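Local structure of regulatory protein of LacI family (Chloroflexus aggregans, 3BBL) at residues 124-136 with 156-168. The protein is probably a transcriptional regulator of the LacI family, whose periplasmic-binding-protein-like part is likely to bind a small effector and so modulate DNA binding. Numbering follows the deposited sequence.
With EDO (1,2-ethanediol), chain D.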
ATOM      1  N   GLY A 124     -22.612 -24.846   3.024  1.00 18.22           N
ATOM      2  CA  GLY A 124     -23.864 -25.052   3.734  1.00 17.61           C
ATOM      3  C   GLY A 124     -24.449 -23.793   4.364  1.00 16.05           C
ATOM      4  O   GLY A 124     -25.493 -23.854   5.008  1.00 16.10           O
ATOM      5  N   HIS A 125     -23.785 -22.655   4.197  1.00 14.80           N
ATOM      6  CA  HIS A 125     -24.295 -21.405   4.758  1.00 15.92           C
ATOM      7  C   HIS A 125     -25.625 -21.005   4.139  1.00 17.66           C
ATOM      8  O   HIS A 125     -25.789 -21.093   2.913  1.00 16.44           O
ATOM      9  CB  HIS A 125     -23.291 -20.278   4.534  1.00 13.03           C
ATOM     10  CG  HIS A 125     -22.106 -20.347   5.443  1.00 14.98           C
ATOM     11  ND1 HIS A 125     -22.172 -20.015   6.782  1.00 14.02           N
ATOM     12  CD2 HIS A 125     -20.832 -20.737   5.214  1.00 12.41           C
ATOM     13  CE1 HIS A 125     -20.988 -20.198   7.334  1.00 13.50           C
ATOM     14  NE2 HIS A 125     -20.157 -20.636   6.406  1.00 13.90           N
ATOM     15  N   ARG A 126     -26.580 -20.592   4.971  1.00 19.68           N
ATOM     16  CA  ARG A 126     -27.864 -20.157   4.448  1.00 23.38           C
ATOM     17  C   ARG A 126     -28.208 -18.753   4.909  1.00 22.02           C
ATOM     18  O   ARG A 126     -29.060 -18.111   4.313  1.00 25.66           O
ATOM     19  CB  ARG A 126     -28.991 -21.132   4.827  1.00 26.58           C
ATOM     20  CG  ARG A 126     -28.809 -22.526   4.271  1.00 35.32           C
ATOM     21  CD  ARG A 126     -30.077 -23.352   4.421  1.00 44.93           C
ATOM     22  NE  ARG A 126     -31.000 -23.180   3.298  1.00 53.89           N
ATOM     23  CZ  ARG A 126     -32.248 -22.724   3.406  1.00 59.02           C
ATOM     24  NH1 ARG A 126     -32.740 -22.385   4.593  1.00 61.05           N
ATOM     25  NH2 ARG A 126     -33.012 -22.607   2.323  1.00 61.92           N
ATOM     26  N   ARG A 127     -27.603 -18.295   5.998  1.00 21.19           N
ATOM     27  CA  ARG A 127     -27.871 -16.944   6.468  1.00 20.35           C
ATOM     28  C   ARG A 127     -26.591 -16.170   6.202  1.00 20.07           C
ATOM     29  O   ARG A 127     -25.676 -16.136   7.025  1.00 20.24           O
ATOM     30  CB  ARG A 127     -28.244 -16.952   7.954  1.00 19.80           C
ATOM     31  CG  ARG A 127     -29.531 -17.741   8.270  1.00 21.31           C
ATOM     32  CD  ARG A 127     -30.136 -17.428   9.642  1.00 21.60           C
ATOM     33  NE  ARG A 127     -29.256 -17.754  10.762  1.00 23.35           N
ATOM     34  CZ  ARG A 127     -28.918 -18.984  11.133  1.00 25.74           C
ATOM     35  NH1 ARG A 127     -29.383 -20.032  10.482  1.00 25.69           N
ATOM     36  NH2 ARG A 127     -28.096 -19.163  12.157  1.00 29.64           N
ATOM     37  N   ILE A 128     -26.529 -15.576   5.017  1.00 18.82           N
ATOM     38  CA  ILE A 128     -25.357 -14.831   4.591  1.00 17.76           C
ATOM     39  C   ILE A 128     -25.683 -13.356   4.433  1.00 17.73           C
ATOM     40  O   ILE A 128     -26.596 -12.983   3.707  1.00 15.54           O
ATOM     41  CB  ILE A 128     -24.832 -15.365   3.239  1.00 17.92           C
ATOM     42  CG1 ILE A 128     -24.705 -16.889   3.306  1.00 15.67           C
ATOM     43  CG2 ILE A 128     -23.497 -14.702   2.895  1.00 16.02           C
ATOM     44  CD1 ILE A 128     -24.471 -17.569   1.969  1.00 16.81           C
ATOM     45  N   ALA A 129     -24.927 -12.520   5.125  1.00 16.76           N
ATOM     46  CA  ALA A 129     -25.144 -11.094   5.064  1.00 15.75           C
ATOM     47  C   ALA A 129     -24.014 -10.436   4.271  1.00 16.13           C
ATOM     48  O   ALA A 129     -22.981 -11.063   3.988  1.00 12.90           O
ATOM     49  CB  ALA A 129     -25.198 -10.527   6.481  1.00 15.10           C
ATOM     50  N   ILE A 130     -24.210  -9.167   3.928  1.00 15.97           N
ATOM     51  CA  ILE A 130     -23.196  -8.431   3.187  1.00 17.39           C
ATOM     52  C   ILE A 130     -23.069  -6.974   3.639  1.00 18.38           C
ATOM     53  O   ILE A 130     -24.063  -6.284   3.890  1.00 18.27           O
ATOM     54  CB  ILE A 130     -23.492  -8.478   1.655  1.00 19.07           C
ATOM     55  CG1 ILE A 130     -22.365  -7.795   0.881  1.00 14.81           C
ATOM     56  CG2 ILE A 130     -24.863  -7.846   1.360  1.00 14.47           C
ATOM     57  CD1 ILE A 130     -22.527  -7.887  -0.627  1.00 14.37           C
ATOM     58  N   LEU A 131     -21.827  -6.530   3.765  1.00 18.14           N
ATOM     59  CA  LEU A 131     -21.525  -5.161   4.138  1.00 19.28           C
ATOM     60  C   LEU A 131     -21.243  -4.476   2.802  1.00 19.55           C
ATOM     61  O   LEU A 131     -20.172  -4.621   2.220  1.00 19.15           O
ATOM     62  CB  LEU A 131     -20.304  -5.131   5.059  1.00 19.48           C
ATOM     63  CG  LEU A 131     -20.457  -6.037   6.289  1.00 20.31           C
ATOM     64  CD1 LEU A 131     -19.304  -5.796   7.255  1.00 20.45           C
ATOM     65  CD2 LEU A 131     -21.790  -5.768   6.968  1.00 18.78           C
ATOM     66  N   ALA A 132     -22.234  -3.747   2.308  1.00 21.26           N
ATOM     67  CA  ALA A 132     -22.132  -3.085   1.015  1.00 21.85           C
ATOM     68  C   ALA A 132     -21.939  -1.572   1.086  1.00 23.68           C
ATOM     69  O   ALA A 132     -21.869  -0.984   2.168  1.00 23.65           O
ATOM     70  CB  ALA A 132     -23.367  -3.418   0.192  1.00 20.88           C
ATOM     71  N   TRP A 133     -21.873  -0.950  -0.087  1.00 24.79           N
ATOM     72  CA  TRP A 133     -21.668   0.488  -0.195  1.00 25.85           C
ATOM     73  C   TRP A 133     -22.935   1.220  -0.633  1.00 27.53           C
ATOM     74  O   TRP A 133     -23.933   0.594  -0.983  1.00 25.76           O
ATOM     75  CB  TRP A 133     -20.538   0.771  -1.196  1.00 24.44           C
ATOM     76  CG  TRP A 133     -19.211   0.222  -0.797  1.00 24.07           C
ATOM     77  CD1 TRP A 133     -18.818  -0.137   0.456  1.00 23.77           C
ATOM     78  CD2 TRP A 133     -18.073   0.015  -1.647  1.00 25.07           C
ATOM     79  NE1 TRP A 133     -17.510  -0.555   0.444  1.00 24.33           N
ATOM     80  CE2 TRP A 133     -17.028  -0.472  -0.834  1.00 23.73           C
ATOM     81  CE3 TRP A 133     -17.837   0.198  -3.016  1.00 24.26           C
ATOM     82  CZ2 TRP A 133     -15.759  -0.781  -1.344  1.00 24.02           C
ATOM     83  CZ3 TRP A 133     -16.576  -0.110  -3.523  1.00 25.84           C
ATOM     84  CH2 TRP A 133     -15.555  -0.595  -2.687  1.00 23.75           C
ATOM     85  N   PRO A 134     -22.907   2.565  -0.623  1.00 30.44           N
ATOM     86  CA  PRO A 134     -24.068   3.369  -1.027  1.00 32.15           C
ATOM     87  C   PRO A 134     -24.513   3.065  -2.453  1.00 34.12           C
ATOM     88  O   PRO A 134     -23.738   2.542  -3.250  1.00 32.64           O
ATOM     89  CB  PRO A 134     -23.565   4.798  -0.866  1.00 31.54           C
ATOM     90  CG  PRO A 134     -22.602   4.684   0.264  1.00 31.04           C
ATOM     91  CD  PRO A 134     -21.839   3.434  -0.096  1.00 29.25           C
ATOM     92  N   GLU A 135     -25.757   3.416  -2.767  1.00 38.17           N
ATOM     93  CA  GLU A 135     -26.341   3.159  -4.086  1.00 42.11           C
ATOM     94  C   GLU A 135     -25.712   3.928  -5.240  1.00 42.64           C
ATOM     95  O   GLU A 135     -25.828   3.516  -6.395  1.00 42.66           O
ATOM     96  CB  GLU A 135     -27.839   3.457  -4.065  1.00 45.88           C
ATOM     97  CG  GLU A 135     -28.579   2.879  -2.874  1.00 51.41           C
ATOM     98  CD  GLU A 135     -30.079   3.040  -3.002  1.00 55.38           C
ATOM     99  OE1 GLU A 135     -30.535   4.168  -3.294  1.00 57.48           O
ATOM    100  OE2 GLU A 135     -30.802   2.040  -2.808  1.00 57.64           O
ATOM    101  N   ASP A 136     -25.053   5.040  -4.937  1.00 42.57           N
ATOM    102  CA  ASP A 136     -24.430   5.834  -5.985  1.00 44.40           C
ATOM    103  C   ASP A 136     -23.049   5.320  -6.375  1.00 43.22           C
ATOM    104  O   ASP A 136     -22.338   5.960  -7.143  1.00 45.02           O
ATOM    105  CB  ASP A 136     -24.346   7.303  -5.562  1.00 47.05           C
ATOM    106  CG  ASP A 136     -23.518   7.508  -4.311  1.00 51.70           C
ATOM    107  OD1 ASP A 136     -23.524   8.637  -3.773  1.00 54.26           O
ATOM    108  OD2 ASP A 136     -22.858   6.545  -3.862  1.00 53.82           O
ATOM    109  N   LEU A 156     -32.171 -18.587  -1.751  1.00 24.12           N
ATOM    110  CA  LEU A 156     -32.064 -18.291  -0.334  1.00 24.24           C
ATOM    111  C   LEU A 156     -32.671 -16.916  -0.110  1.00 24.47           C
ATOM    112  O   LEU A 156     -32.678 -16.077  -1.009  1.00 25.77           O
ATOM    113  CB  LEU A 156     -30.599 -18.287   0.112  1.00 22.21           C
ATOM    114  CG  LEU A 156     -29.894 -19.644   0.157  1.00 22.11           C
ATOM    115  CD1 LEU A 156     -28.413 -19.444   0.465  1.00 19.22           C
ATOM    116  CD2 LEU A 156     -30.565 -20.529   1.212  1.00 20.36           C
ATOM    117  N   PRO A 157     -33.195 -16.666   1.095  1.00 24.53           N
ATOM    118  CA  PRO A 157     -33.801 -15.370   1.409  1.00 23.48           C
ATOM    119  C   PRO A 157     -32.815 -14.233   1.205  1.00 23.12           C
ATOM    120  O   PRO A 157     -31.646 -14.352   1.544  1.00 23.31           O
ATOM    121  CB  PRO A 157     -34.164 -15.506   2.879  1.00 23.56           C
ATOM    122  CG  PRO A 157     -34.383 -16.966   3.054  1.00 23.66           C
ATOM    123  CD  PRO A 157     -33.253 -17.563   2.260  1.00 25.60           C
ATOM    124  N   ILE A 158     -33.288 -13.138   0.631  1.00 23.02           N
ATOM    125  CA  ILE A 158     -32.467 -11.958   0.440  1.00 22.15           C
ATOM    126  C   ILE A 158     -33.116 -10.945   1.369  1.00 21.37           C
ATOM    127  O   ILE A 158     -34.039 -10.230   0.990  1.00 21.92           O
ATOM    128  CB  ILE A 158     -32.505 -11.498  -1.017  1.00 22.05           C
ATOM    129  CG1 ILE A 158     -31.830 -12.566  -1.884  1.00 22.74           C
ATOM    130  CG2 ILE A 158     -31.828 -10.155  -1.163  1.00 20.09           C
ATOM    131  CD1 ILE A 158     -31.847 -12.287  -3.365  1.00 23.02           C
ATOM    132  N   GLU A 159     -32.640 -10.942   2.610  1.00 22.78           N
ATOM    133  CA  GLU A 159     -33.140 -10.073   3.682  1.00 23.25           C
ATOM    134  C   GLU A 159     -32.594  -8.664   3.652  1.00 21.95           C
ATOM    135  O   GLU A 159     -31.383  -8.466   3.610  1.00 22.68           O
ATOM    136  CB  GLU A 159     -32.767 -10.652   5.041  1.00 23.72           C
ATOM    137  CG  GLU A 159     -33.377 -11.977   5.375  1.00 29.50           C
ATOM    138  CD  GLU A 159     -32.947 -12.470   6.748  1.00 30.24           C
ATOM    139  OE1 GLU A 159     -32.844 -11.640   7.674  1.00 29.84           O
ATOM    140  OE2 GLU A 159     -32.725 -13.686   6.896  1.00 33.91           O
ATOM    141  N   THR A 160     -33.488  -7.687   3.724  1.00 21.26           N
ATOM    142  CA  THR A 160     -33.074  -6.292   3.728  1.00 21.77           C
ATOM    143  C   THR A 160     -32.260  -6.037   4.993  1.00 21.34           C
ATOM    144  O   THR A 160     -31.393  -5.180   5.021  1.00 21.55           O
ATOM    145  CB  THR A 160     -34.297  -5.338   3.698  1.00 22.42           C
ATOM    146  OG1 THR A 160     -35.066  -5.488   4.898  1.00 24.54           O
ATOM    147  CG2 THR A 160     -35.180  -5.652   2.507  1.00 22.81           C
ATOM    148  N   GLY A 161     -32.545  -6.803   6.039  1.00 21.95           N
ATOM    149  CA  GLY A 161     -31.827  -6.656   7.288  1.00 20.82           C
ATOM    150  C   GLY A 161     -30.405  -7.167   7.186  1.00 22.61           C
ATOM    151  O   GLY A 161     -29.572  -6.852   8.029  1.00 22.09           O
ATOM    152  N   TYR A 162     -30.129  -7.950   6.144  1.00 22.61           N
ATOM    153  CA  TYR A 162     -28.796  -8.515   5.908  1.00 22.26           C
ATOM    154  C   TYR A 162     -27.971  -7.733   4.888  1.00 22.97           C
ATOM    155  O   TYR A 162     -26.858  -8.134   4.550  1.00 21.37           O
ATOM    156  CB  TYR A 162     -28.896  -9.948   5.405  1.00 21.35           C
ATOM    157  CG  TYR A 162     -29.129 -10.988   6.457  1.00 21.61           C
ATOM    158  CD1 TYR A 162     -29.151 -12.338   6.106  1.00 19.75           C
ATOM    159  CD2 TYR A 162     -29.310 -10.642   7.801  1.00 19.22           C
ATOM    160  CE1 TYR A 162     -29.348 -13.328   7.062  1.00 21.48           C
ATOM    161  CE2 TYR A 162     -29.503 -11.628   8.776  1.00 20.44           C
ATOM    162  CZ  TYR A 162     -29.519 -12.969   8.393  1.00 22.23           C
ATOM    163  OH  TYR A 162     -29.661 -13.962   9.317  1.00 23.47           O
ATOM    164  N   ILE A 163     -28.523  -6.642   4.372  1.00 22.93           N
ATOM    165  CA  ILE A 163     -27.809  -5.837   3.397  1.00 23.33           C
ATOM    166  C   ILE A 163     -27.605  -4.472   4.011  1.00 23.31           C
ATOM    167  O   ILE A 163     -28.509  -3.651   4.022  1.00 24.88           O
ATOM    168  CB  ILE A 163     -28.611  -5.709   2.084  1.00 23.27           C
ATOM    169  CG1 ILE A 163     -28.842  -7.095   1.494  1.00 22.00           C
ATOM    170  CG2 ILE A 163     -27.855  -4.844   1.082  1.00 22.42           C
ATOM    171  CD1 ILE A 163     -29.655  -7.091   0.222  1.00 23.35           C
ATOM    172  N   LEU A 164     -26.412  -4.236   4.535  1.00 23.08           N
ATOM    173  CA  LEU A 164     -26.114  -2.964   5.177  1.00 24.05           C
ATOM    174  C   LEU A 164     -25.180  -2.136   4.296  1.00 24.74           C
ATOM    175  O   LEU A 164     -24.109  -2.593   3.908  1.00 24.99           O
ATOM    176  CB  LEU A 164     -25.487  -3.222   6.553  1.00 22.96           C
ATOM    177  CG  LEU A 164     -26.223  -4.269   7.408  1.00 24.25           C
ATOM    178  CD1 LEU A 164     -25.534  -4.409   8.745  1.00 24.51           C
ATOM    179  CD2 LEU A 164     -27.678  -3.865   7.616  1.00 23.68           C
ATOM    180  N   ARG A 165     -25.602  -0.919   3.973  1.00 25.84           N
ATOM    181  CA  ARG A 165     -24.825  -0.027   3.119  1.00 24.81           C
ATOM    182  C   ARG A 165     -24.144   1.079   3.907  1.00 25.58           C
ATOM    183  O   ARG A 165     -24.738   1.673   4.800  1.00 24.73           O
ATOM    184  CB  ARG A 165     -25.738   0.596   2.070  1.00 25.84           C
ATOM    185  CG  ARG A 165     -26.378  -0.387   1.119  1.00 26.60           C
ATOM    186  CD  ARG A 165     -27.426   0.341   0.304  1.00 30.55           C
ATOM    187  NE  ARG A 165     -28.040  -0.474  -0.736  1.00 30.24           N
ATOM    188  CZ  ARG A 165     -27.486  -0.724  -1.915  1.00 31.91           C
ATOM    189  NH1 ARG A 165     -26.291  -0.226  -2.213  1.00 29.28           N
ATOM    190  NH2 ARG A 165     -28.146  -1.456  -2.802  1.00 32.08           N
ATOM    191  N   GLY A 166     -22.896   1.361   3.551  1.00 25.65           N
ATOM    192  CA  GLY A 166     -22.138   2.389   4.233  1.00 24.84           C
ATOM    193  C   GLY A 166     -20.737   2.537   3.667  1.00 26.85           C
ATOM    194  O   GLY A 166     -20.368   1.879   2.689  1.00 25.70           O
ATOM    195  N   GLU A 167     -19.950   3.411   4.284  1.00 27.92           N
ATOM    196  CA  GLU A 167     -18.581   3.642   3.851  1.00 29.44           C
ATOM    197  C   GLU A 167     -17.691   2.428   4.101  1.00 28.52           C
ATOM    198  O   GLU A 167     -17.805   1.753   5.127  1.00 28.20           O
ATOM    199  CB  GLU A 167     -18.007   4.849   4.584  1.00 33.14           C
ATOM    200  CG  GLU A 167     -18.794   6.117   4.344  1.00 40.17           C
ATOM    201  CD  GLU A 167     -18.843   6.492   2.872  1.00 45.53           C
ATOM    202  OE1 GLU A 167     -19.871   7.059   2.435  1.00 48.26           O
ATOM    203  OE2 GLU A 167     -17.850   6.223   2.154  1.00 48.41           O
ATOM    204  N   GLY A 168     -16.791   2.165   3.163  1.00 26.86           N
ATOM    205  CA  GLY A 168     -15.899   1.033   3.295  1.00 24.58           C
ATOM    206  C   GLY A 168     -14.789   1.224   4.302  1.00 22.83           C
ATOM    207  O   GLY A 168     -13.627   1.134   3.951  1.00 23.42           O
TER
HETATM  208  C1  EDO D 502     -17.041 -22.724   8.077  1.00 42.58           C
HETATM  209  O1  EDO D 502     -18.277 -22.441   8.743  1.00 41.52           O
HETATM  210  C2  EDO D 502     -17.272 -22.861   6.564  1.00 41.08           C
HETATM  211  O2  EDO D 502     -17.341 -21.565   5.967  1.00 37.51           O
HETATM  212  O   HOH W   1     -29.972 -14.956   3.917  1.00 44.55           O
HETATM  213  O   HOH W   2     -23.768   0.194  -4.161  1.00 28.33           O
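Ala132 O takes the N-H of Gly166 at 2.9 Å and, beside it, the CA-H of Arg165, while Ala132 N donates to Leu164 O. Ile130 N reaches Tyr162 O and Leu164 N returns to Ile130 O, so strands 128-132 and 163-165 run parallel. From the last bridge, Ala132 with Arg165, the arginine methylenes run past Trp133 O (CG to O 3.4 Å), and a twist about CD-NE (chi4 -80°) folds the guanidinium back to give NH1 to that oxygen (2.8 Å). Glu135 CG sits over one guanidinium face, carboxylate and guanidinium planes 82° apart; OE2, 4.3 Å from Arg165 NE, adds charge attraction without a directed bond. A leucine in place of Arg165 would probably leave Trp133 O without its side-chain donor and Glu135 without the guanidinium that draws its carboxylate. At the other end, the Tyr162 ring passes beside Ala129 CB and sets OH against Arg127 CD; that hydroxyl is hydrogen-bonded to Arg187 O. In this right-handed beta-alpha-beta crossover of the periplasmic-binding-protein fold, helix 138-153 connects the strands and packs on Ile130 and Arg165, helix 170-181 covers Leu131 and Leu164, and strand 191-194 flanks 128-132, leaving 163-165 an edge strand within this chain.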